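Local coordinates for putative metal binding protein (Coccidioides immitis, PDB 3CVG) that probably binds a metal ion or other small ligand, as a periplasmic binding protein superfamily member, and carries a bound calcium ion in the crystal, at residues P113-K118 with V220-G225; T185-A190 with Y205-S210; I211-R216 with K272-Q277. All coordinates share one frame; numbering follows the deposited sequence.

Contact 1: residues P113-K118 with V220-G225; sequences PSNPAK and VIYKKG
N115 and Y222 make the centre of this contact, the N115 side chain meeting the phenol end of Y222 at a slant. The closest approach is between N115 CB and Y222 OH, 3.1 Å apart, while N115 CG comes 3.7 Å from Y222 CE1. Amide and ring planes are inclined by 33°. Neither polar end spends its bonds on the other: Y222 OH is hydrogen-bonded to the backbone oxygen of P112, and N115 OD1 takes hydrogen bonds with Y200 OH and L119 N. Beside this pair, P113 rests on V220, with P113 CA 3.8 Å from V220 CG2 and the P113 ring carbon CG 4.3 Å from the same methyl. V220 puts CG1 anti to its backbone N (chi1 169°), and this second branch lies 3.6 Å above one face of the Y222 ring, toward its rim. Strand 220-224 pairs antiparallel with strand 100-111, and a classic beta bulge, with Y222 and K223 both opposite L109, adds a residue to the strand while the pairing continues. The contact therefore joins strand 220-224 to the loop that leaves strand 100-111 for helix 125-138. Farther out, a type I turn from N115 to K118 fixes the loop, closed by K118 N to N115 O at 2.8 Å. K118 NZ returns to P116 O at 3.1 Å, and A117 N is hydrogen-bonded to Y200 OH. A117 also packs on M132 of helix 125-138.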
loop_
_atom_site.group_PDB
_atom_site.type_symbol
_atom_site.label_atom_id
_atom_site.label_comp_id
_atom_site.label_asym_id
_atom_site.label_seq_id
_atom_site.Cartn_x
_atom_site.Cartn_y
_atom_site.Cartn_z
ATOM N N PRO A 113 14.689 -15.661 10.885
ATOM C CA PRO A 113 14.327 -16.918 11.546
ATOM C C PRO A 113 14.862 -16.992 12.980
ATOM O O PRO A 113 14.252 -17.617 13.837
ATOM C CB PRO A 113 14.958 -17.975 10.642
ATOM C CG PRO A 113 14.857 -17.350 9.292
ATOM C CD PRO A 113 15.262 -15.916 9.552
ATOM N N SER A 114 15.995 -16.348 13.239
ATOM C CA SER A 114 16.586 -16.364 14.579
ATOM C C SER A 114 15.708 -15.665 15.611
ATOM O O SER A 114 15.840 -15.907 16.809
ATOM C CB SER A 114 17.977 -15.721 14.560
ATOM O OG SER A 114 17.940 -14.437 13.960
ATOM N N ASN A 115 14.827 -14.784 15.141
ATOM C CA ASN A 115 13.900 -14.077 16.014
ATOM C C ASN A 115 14.546 -13.568 17.309
ATOM O O ASN A 115 14.141 -13.949 18.409
ATOM C CB ASN A 115 12.717 -15.012 16.326
ATOM C CG ASN A 115 11.549 -14.297 16.978
ATOM O OD1 ASN A 115 11.429 -13.072 16.904
ATOM N ND2 ASN A 115 10.663 -15.070 17.605
ATOM N N PRO A 116 15.561 -12.696 17.197
ATOM C CA PRO A 116 16.215 -12.174 18.399
ATOM C C PRO A 116 15.288 -11.404 19.342
ATOM O O PRO A 116 15.529 -11.362 20.557
ATOM C CB PRO A 116 17.354 -11.319 17.832
ATOM C CG PRO A 116 16.844 -10.917 16.464
ATOM C CD PRO A 116 16.230 -12.206 15.979
ATOM N N ALA A 117 14.228 -10.809 18.796
ATOM C CA ALA A 117 13.272 -10.065 19.606
ATOM C C ALA A 117 12.318 -11.030 20.314
ATOM O O ALA A 117 11.504 -10.621 21.145
ATOM C CB ALA A 117 12.483 -9.102 18.738
ATOM N N LYS A 118 12.421 -12.308 19.964
ATOM C CA LYS A 118 11.583 -13.346 20.563
ATOM C C LYS A 118 10.086 -13.045 20.461
ATOM O O LYS A 118 9.334 -13.195 21.425
ATOM C CB LYS A 118 12.010 -13.555 22.021
ATOM C CG LYS A 118 13.470 -13.962 22.117
ATOM C CD LYS A 118 14.007 -13.993 23.539
ATOM C CE LYS A 118 15.489 -14.376 23.524
ATOM N NZ LYS A 118 16.295 -13.543 22.563
ATOM N N VAL A 220 10.710 -14.861 8.322
ATOM C CA VAL A 220 9.503 -15.374 8.950
ATOM C C VAL A 220 8.428 -14.290 8.990
ATOM O O VAL A 220 8.732 -13.128 9.242
ATOM C CB VAL A 220 9.789 -15.824 10.413
ATOM C CG1 VAL A 220 8.487 -16.097 11.138
ATOM C CG2 VAL A 220 10.683 -17.071 10.422
ATOM N N ILE A 221 7.178 -14.670 8.738
ATOM C CA ILE A 221 6.074 -13.708 8.786
ATOM C C ILE A 221 5.559 -13.716 10.214
ATOM O O ILE A 221 4.942 -14.690 10.643
ATOM C CB ILE A 221 4.909 -14.112 7.840
ATOM C CG1 ILE A 221 5.380 -14.065 6.391
ATOM C CG2 ILE A 221 3.701 -13.176 8.048
ATOM C CD1 ILE A 221 4.388 -14.676 5.399
ATOM N N TYR A 222 5.817 -12.646 10.957
ATOM C CA TYR A 222 5.367 -12.575 12.342
ATOM C C TYR A 222 3.941 -12.053 12.473
ATOM O O TYR A 222 3.270 -12.312 13.467
ATOM C CB TYR A 222 6.341 -11.724 13.165
ATOM C CG TYR A 222 7.676 -12.408 13.344
ATOM C CD1 TYR A 222 7.805 -13.502 14.200
ATOM C CD2 TYR A 222 8.792 -12.017 12.602
ATOM C CE1 TYR A 222 9.000 -14.199 14.308
ATOM C CE2 TYR A 222 10.001 -12.711 12.704
ATOM C CZ TYR A 222 10.091 -13.803 13.561
ATOM O OH TYR A 222 11.260 -14.526 13.642
ATOM N N LYS A 223 3.473 -11.324 11.467
ATOM C CA LYS A 223 2.116 -10.800 11.503
ATOM C C LYS A 223 1.719 -10.317 10.126
ATOM O O LYS A 223 2.447 -9.552 9.499
ATOM C CB LYS A 223 2.008 -9.640 12.499
ATOM C CG LYS A 223 0.585 -9.112 12.696
ATOM C CD LYS A 223 -0.342 -10.173 13.284
ATOM C CE LYS A 223 -1.749 -9.624 13.535
ATOM N NZ LYS A 223 -2.463 -9.154 12.286
ATOM N N LYS A 224 0.563 -10.787 9.662
ATOM C CA LYS A 224 0.026 -10.412 8.362
ATOM C C LYS A 224 -1.320 -9.749 8.603
ATOM O O LYS A 224 -2.131 -10.244 9.390
ATOM C CB LYS A 224 -0.168 -11.648 7.475
ATOM C CG LYS A 224 -0.616 -11.312 6.057
ATOM C CD LYS A 224 -1.010 -12.563 5.277
ATOM C CE LYS A 224 -1.258 -12.243 3.808
ATOM N NZ LYS A 224 -1.626 -13.460 3.021
ATOM N N GLY A 225 -1.558 -8.628 7.934
ATOM C CA GLY A 225 -2.815 -7.929 8.115
ATOM C C GLY A 225 -4.018 -8.739 7.654
ATOM O O GLY A 225 -3.940 -9.463 6.665
#

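Contact 2: residues T185-A190 with Y205-S210; sequences TFPIQA and YGTYLS
Van der Waals packing joins the first turn of helix 187-196 to the later part of the short helix 205-208 and the residues after it, two elements separated in the chain by strand 200-204. T207 has the largest share of the contact, meeting both P187 and I188. Its OG1 lies 3.2 Å from P187 CB, yet the hydroxyl's hydrogen bond is with D204 OD1, just before its own helix. With OG1 at chi1 -61°, the methyl falls anti to the backbone N and reaches the P187-I188 peptide, with T207 CG2 3.4 Å from P187 O and 3.6 Å from I188 N. Next to P187, I188 extends its chain (chi2 177°) so that CD1 comes 3.7 Å from S210 CB, about one turn beyond T207. The S210 hydroxyl turns back into its own segment, bonding to G206 O at 2.8 Å. F186 occupies the N-cap position of the first helix, and its carbonyl accepts from both A190 N and T185 OG1. P187 also lies near the bound calcium ion, about 5 Å from its side chain. With the hydroxyls of T207 and S210 engaged within their own part of the chain, what passes between the segments is chiefly van der Waals contact, which sets spacing without prescribing a polar partner.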
loop_
_atom_site.group_PDB
_atom_site.type_symbol
_atom_site.label_atom_id
_atom_site.label_comp_id
_atom_site.label_asym_id
_atom_site.label_seq_id
_atom_site.Cartn_x
_atom_site.Cartn_y
_atom_site.Cartn_z
ATOM N N THR A 185 14.783 2.991 -0.408
ATOM C CA THR A 185 14.623 2.388 -1.731
ATOM C C THR A 185 13.169 1.965 -1.946
ATOM O O THR A 185 12.327 2.153 -1.070
ATOM C CB THR A 185 15.476 1.114 -1.868
ATOM O OG1 THR A 185 15.028 0.151 -0.904
ATOM C CG2 THR A 185 16.952 1.414 -1.639
ATOM N N PHE A 186 12.899 1.372 -3.110
ATOM C CA PHE A 186 11.564 0.876 -3.449
ATOM C C PHE A 186 11.307 -0.383 -2.621
ATOM O O PHE A 186 12.241 -0.955 -2.061
ATOM C CB PHE A 186 11.486 0.511 -4.936
ATOM C CG PHE A 186 12.021 1.568 -5.851
ATOM C CD1 PHE A 186 11.511 2.864 -5.820
ATOM C CD2 PHE A 186 13.032 1.261 -6.762
ATOM C CE1 PHE A 186 12.000 3.843 -6.689
ATOM C CE2 PHE A 186 13.530 2.229 -7.637
ATOM C CZ PHE A 186 13.013 3.524 -7.600
ATOM N N PRO A 187 10.040 -0.842 -2.559
ATOM C CA PRO A 187 9.598 -2.023 -1.815
ATOM C C PRO A 187 10.433 -3.297 -1.907
ATOM O O PRO A 187 10.858 -3.832 -0.886
ATOM C CB PRO A 187 8.184 -2.246 -2.347
ATOM C CG PRO A 187 7.703 -0.866 -2.535
ATOM C CD PRO A 187 8.887 -0.212 -3.232
ATOM N N ILE A 188 10.642 -3.794 -3.122
ATOM C CA ILE A 188 11.389 -5.036 -3.315
ATOM C C ILE A 188 12.812 -4.969 -2.761
ATOM O O ILE A 188 13.238 -5.853 -2.015
ATOM C CB ILE A 188 11.425 -5.437 -4.814
ATOM C CG1 ILE A 188 10.017 -5.824 -5.283
ATOM C CG2 ILE A 188 12.384 -6.619 -5.024
ATOM C CD1 ILE A 188 9.921 -6.157 -6.775
ATOM N N GLN A 189 13.544 -3.921 -3.121
ATOM C CA GLN A 189 14.912 -3.756 -2.628
ATOM C C GLN A 189 14.930 -3.694 -1.100
ATOM O O GLN A 189 15.755 -4.344 -0.456
ATOM C CB GLN A 189 15.532 -2.487 -3.210
ATOM C CG GLN A 189 15.899 -2.613 -4.677
ATOM C CD GLN A 189 16.002 -1.271 -5.376
ATOM O OE1 GLN A 189 16.476 -0.285 -4.799
ATOM N NE2 GLN A 189 15.569 -1.228 -6.638
ATOM N N ALA A 190 14.019 -2.920 -0.516
ATOM C CA ALA A 190 13.960 -2.796 0.945
ATOM C C ALA A 190 13.700 -4.126 1.660
ATOM O O ALA A 190 14.315 -4.412 2.694
ATOM C CB ALA A 190 12.889 -1.759 1.344
ATOM N N TYR A 205 2.102 -7.457 1.285
ATOM C CA TYR A 205 1.896 -8.761 0.676
ATOM C C TYR A 205 2.420 -8.885 -0.750
ATOM O O TYR A 205 3.089 -9.864 -1.077
ATOM C CB TYR A 205 0.407 -9.127 0.708
ATOM C CG TYR A 205 0.125 -10.578 0.366
ATOM C CD1 TYR A 205 0.866 -11.609 0.947
ATOM C CD2 TYR A 205 -0.908 -10.920 -0.514
ATOM C CE1 TYR A 205 0.586 -12.948 0.661
ATOM C CE2 TYR A 205 -1.199 -12.252 -0.803
ATOM C CZ TYR A 205 -0.450 -13.257 -0.218
ATOM O OH TYR A 205 -0.720 -14.567 -0.517
ATOM N N GLY A 206 2.114 -7.895 -1.589
ATOM C CA GLY A 206 2.545 -7.916 -2.982
ATOM C C GLY A 206 4.051 -7.921 -3.178
ATOM O O GLY A 206 4.574 -8.591 -4.077
ATOM N N THR A 207 4.754 -7.160 -2.346
ATOM C CA THR A 207 6.208 -7.095 -2.416
ATOM C C THR A 207 6.761 -8.465 -2.029
ATOM O O THR A 207 7.688 -8.977 -2.658
ATOM C CB THR A 207 6.747 -6.023 -1.450
ATOM O OG1 THR A 207 6.210 -4.748 -1.820
ATOM C CG2 THR A 207 8.275 -5.964 -1.498
ATOM N N TYR A 208 6.175 -9.053 -0.991
ATOM C CA TYR A 208 6.570 -10.374 -0.513
ATOM C C TYR A 208 6.479 -11.418 -1.636
ATOM O O TYR A 208 7.389 -12.243 -1.824
ATOM C CB TYR A 208 5.657 -10.790 0.646
ATOM C CG TYR A 208 5.809 -12.225 1.087
ATOM C CD1 TYR A 208 6.994 -12.676 1.677
ATOM C CD2 TYR A 208 4.768 -13.139 0.915
ATOM C CE1 TYR A 208 7.140 -13.998 2.080
ATOM C CE2 TYR A 208 4.905 -14.475 1.317
ATOM C CZ TYR A 208 6.091 -14.892 1.901
ATOM O OH TYR A 208 6.231 -16.200 2.304
ATOM N N LEU A 209 5.376 -11.384 -2.377
ATOM C CA LEU A 209 5.171 -12.334 -3.465
ATOM C C LEU A 209 6.074 -12.031 -4.645
ATOM O O LEU A 209 6.149 -12.814 -5.591
ATOM C CB LEU A 209 3.706 -12.313 -3.920
ATOM C CG LEU A 209 2.697 -12.736 -2.847
ATOM C CD1 LEU A 209 1.270 -12.461 -3.335
ATOM C CD2 LEU A 209 2.887 -14.205 -2.516
ATOM N N SER A 210 6.774 -10.902 -4.581
ATOM C CA SER A 210 7.667 -10.503 -5.659
ATOM C C SER A 210 9.114 -10.958 -5.473
ATOM O O SER A 210 9.874 -10.951 -6.428
ATOM C CB SER A 210 7.659 -8.979 -5.823
ATOM O OG SER A 210 6.379 -8.501 -6.187
#

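Contact 3: residues I211-R216 with K272-Q277; sequences IPRGLR and KKDGQQ
D274 reaches from a tight hairpin turn to two arginines, R213 and R216, in a salt-bridge network at the protein surface. Its OD1 accepts from three nitrogens. R213 NH1 stands 2.8 Å from D274 OD1, on the syn lone pair of that oxygen, and R216 NH1, also 2.8 Å from D274 OD1, meets it nearly along the C-O bond. R216 NH2 completes the set at 2.9 Å from D274 OD1, coming from above the carboxylate plane. D274 OD2 takes R213 NH2 at 2.7 Å, though at 116° that bond is weak. The R213 guanidinium lies 22° from the carboxylate plane, whereas that of R216 stands nearly upright to it at 81°. R216 also holds I211 O side-on, in its guanidinium plane, through NH2 at 2.9 Å and NE at 3.0 Å; Y208 adds a cation-pi contact. The bonds to I211 O hold the head group of the extended R216 chain in orientation while it binds D274. D274 sits in a type I' turn between strands 272-273 and 276-281, closed by Q276 N to K273 O at 3.0 Å. Two positive groups on one carboxylate would be expected to lower its pKa and favour the ionised form.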
loop_
_atom_site.group_PDB
_atom_site.type_symbol
_atom_site.label_atom_id
_atom_site.label_comp_id
_atom_site.label_asym_id
_atom_site.label_seq_id
_atom_site.Cartn_x
_atom_site.Cartn_y
_atom_site.Cartn_z
ATOM N N ILE A 211 9.502 -11.329 -4.255
ATOM C CA ILE A 211 10.885 -11.735 -4.032
ATOM C C ILE A 211 11.096 -13.226 -4.260
ATOM O O ILE A 211 10.158 -14.023 -4.186
ATOM C CB ILE A 211 11.378 -11.342 -2.609
ATOM C CG1 ILE A 211 10.547 -12.054 -1.544
ATOM C CG2 ILE A 211 11.301 -9.823 -2.430
ATOM C CD1 ILE A 211 11.055 -11.856 -0.136
ATOM N N PRO A 212 12.338 -13.622 -4.562
ATOM C CA PRO A 212 12.647 -15.039 -4.802
ATOM C C PRO A 212 12.144 -15.951 -3.689
ATOM O O PRO A 212 12.170 -15.577 -2.520
ATOM C CB PRO A 212 14.164 -15.042 -4.901
ATOM C CG PRO A 212 14.460 -13.690 -5.502
ATOM C CD PRO A 212 13.542 -12.784 -4.707
ATOM N N ARG A 213 11.674 -17.142 -4.047
ATOM C CA ARG A 213 11.196 -18.082 -3.037
ATOM C C ARG A 213 12.299 -18.363 -2.026
ATOM O O ARG A 213 12.044 -18.486 -0.824
ATOM C CB ARG A 213 10.773 -19.408 -3.666
ATOM C CG ARG A 213 9.547 -19.312 -4.531
ATOM C CD ARG A 213 8.958 -20.684 -4.804
ATOM N NE ARG A 213 7.839 -20.587 -5.730
ATOM C CZ ARG A 213 6.798 -19.781 -5.555
ATOM N NH1 ARG A 213 6.733 -19.000 -4.485
ATOM N NH2 ARG A 213 5.823 -19.754 -6.454
ATOM N N GLY A 214 13.524 -18.477 -2.526
ATOM C CA GLY A 214 14.655 -18.744 -1.655
ATOM C C GLY A 214 14.780 -17.753 -0.510
ATOM O O GLY A 214 15.055 -18.149 0.622
ATOM N N LEU A 215 14.580 -16.467 -0.792
ATOM C CA LEU A 215 14.677 -15.446 0.246
ATOM C C LEU A 215 13.569 -15.573 1.284
ATOM O O LEU A 215 13.786 -15.297 2.462
ATOM C CB LEU A 215 14.641 -14.038 -0.358
ATOM C CG LEU A 215 15.945 -13.491 -0.947
ATOM C CD1 LEU A 215 15.775 -12.020 -1.293
ATOM C CD2 LEU A 215 17.072 -13.663 0.072
ATOM N N ARG A 216 12.385 -15.989 0.846
ATOM C CA ARG A 216 11.258 -16.129 1.759
ATOM C C ARG A 216 11.555 -17.173 2.827
ATOM O O ARG A 216 10.950 -17.167 3.895
ATOM C CB ARG A 216 9.985 -16.504 0.992
ATOM C CG ARG A 216 9.600 -15.496 -0.071
ATOM C CD ARG A 216 8.362 -15.953 -0.840
ATOM N NE ARG A 216 8.358 -15.418 -2.196
ATOM C CZ ARG A 216 7.356 -15.570 -3.056
ATOM N NH1 ARG A 216 6.270 -16.246 -2.696
ATOM N NH2 ARG A 216 7.440 -15.048 -4.270
ATOM N N LYS A 272 -3.915 -11.953 -9.831
ATOM C CA LYS A 272 -2.947 -12.750 -9.098
ATOM C C LYS A 272 -1.480 -12.418 -9.301
ATOM O O LYS A 272 -1.097 -11.765 -10.270
ATOM C CB LYS A 272 -3.150 -14.222 -9.433
ATOM C CG LYS A 272 -4.482 -14.791 -9.000
ATOM C CD LYS A 272 -4.463 -16.295 -9.158
ATOM C CE LYS A 272 -5.498 -16.966 -8.283
ATOM N NZ LYS A 272 -5.288 -18.442 -8.244
ATOM N N LYS A 273 -0.668 -12.885 -8.358
ATOM C CA LYS A 273 0.778 -12.721 -8.407
ATOM C C LYS A 273 1.381 -13.926 -7.698
ATOM O O LYS A 273 1.042 -14.226 -6.550
ATOM C CB LYS A 273 1.228 -11.422 -7.735
ATOM C CG LYS A 273 2.014 -10.533 -8.682
ATOM C CD LYS A 273 2.586 -9.311 -7.989
ATOM C CE LYS A 273 2.813 -8.180 -8.985
ATOM N NZ LYS A 273 3.661 -8.584 -10.146
ATOM N N ASP A 274 2.272 -14.615 -8.400
ATOM C CA ASP A 274 2.904 -15.819 -7.884
ATOM C C ASP A 274 1.821 -16.827 -7.521
ATOM O O ASP A 274 1.938 -17.559 -6.539
ATOM C CB ASP A 274 3.760 -15.530 -6.648
ATOM C CG ASP A 274 4.783 -16.622 -6.402
ATOM O OD1 ASP A 274 5.274 -16.768 -5.263
ATOM O OD2 ASP A 274 5.102 -17.334 -7.375
ATOM N N GLY A 275 0.756 -16.843 -8.317
ATOM C CA GLY A 275 -0.339 -17.771 -8.086
ATOM C C GLY A 275 -1.226 -17.491 -6.883
ATOM O O GLY A 275 -1.962 -18.372 -6.441
ATOM N N GLN A 276 -1.170 -16.274 -6.352
ATOM C CA GLN A 276 -1.990 -15.917 -5.192
ATOM C C GLN A 276 -2.818 -14.676 -5.484
ATOM O O GLN A 276 -2.370 -13.783 -6.206
ATOM C CB GLN A 276 -1.106 -15.612 -3.972
ATOM C CG GLN A 276 -0.256 -16.759 -3.460
ATOM C CD GLN A 276 -1.081 -17.909 -2.940
ATOM O OE1 GLN A 276 -2.065 -17.712 -2.223
ATOM N NE2 GLN A 276 -0.678 -19.125 -3.283
ATOM N N GLN A 277 -4.023 -14.613 -4.923
ATOM C CA GLN A 277 -4.853 -13.428 -5.111
ATOM C C GLN A 277 -4.083 -12.343 -4.374
ATOM O O GLN A 277 -3.812 -12.477 -3.181
ATOM C CB GLN A 277 -6.232 -13.598 -4.471
ATOM C CG GLN A 277 -7.089 -12.335 -4.565
ATOM C CD GLN A 277 -8.469 -12.507 -3.950
ATOM O OE1 GLN A 277 -8.603 -12.780 -2.761
ATOM N NE2 GLN A 277 -9.502 -12.345 -4.764
#

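Read from the N terminus, the chain leaves strand 100-111 through residues 113-118, and contact 1 closes a long loop when strand 220-224 returns beside it. Contact 2 lies wholly within that loop, closing a much shorter one between helices 187-196 and 205-208. Contact 3 starts within it too, but its partner, the hairpin at 272-277, comes after 220-225, so contacts 1 and 3 cross along the chain, while 2 and 3 run in series. Y205 links contacts 1 and 2 through a cation-pi interaction with K224, and contacts 2 and 3 by lying against Q276 and Q277. Together they join the 113-118 loop, helices 187-196 and 205-208 and the C-terminal hairpin.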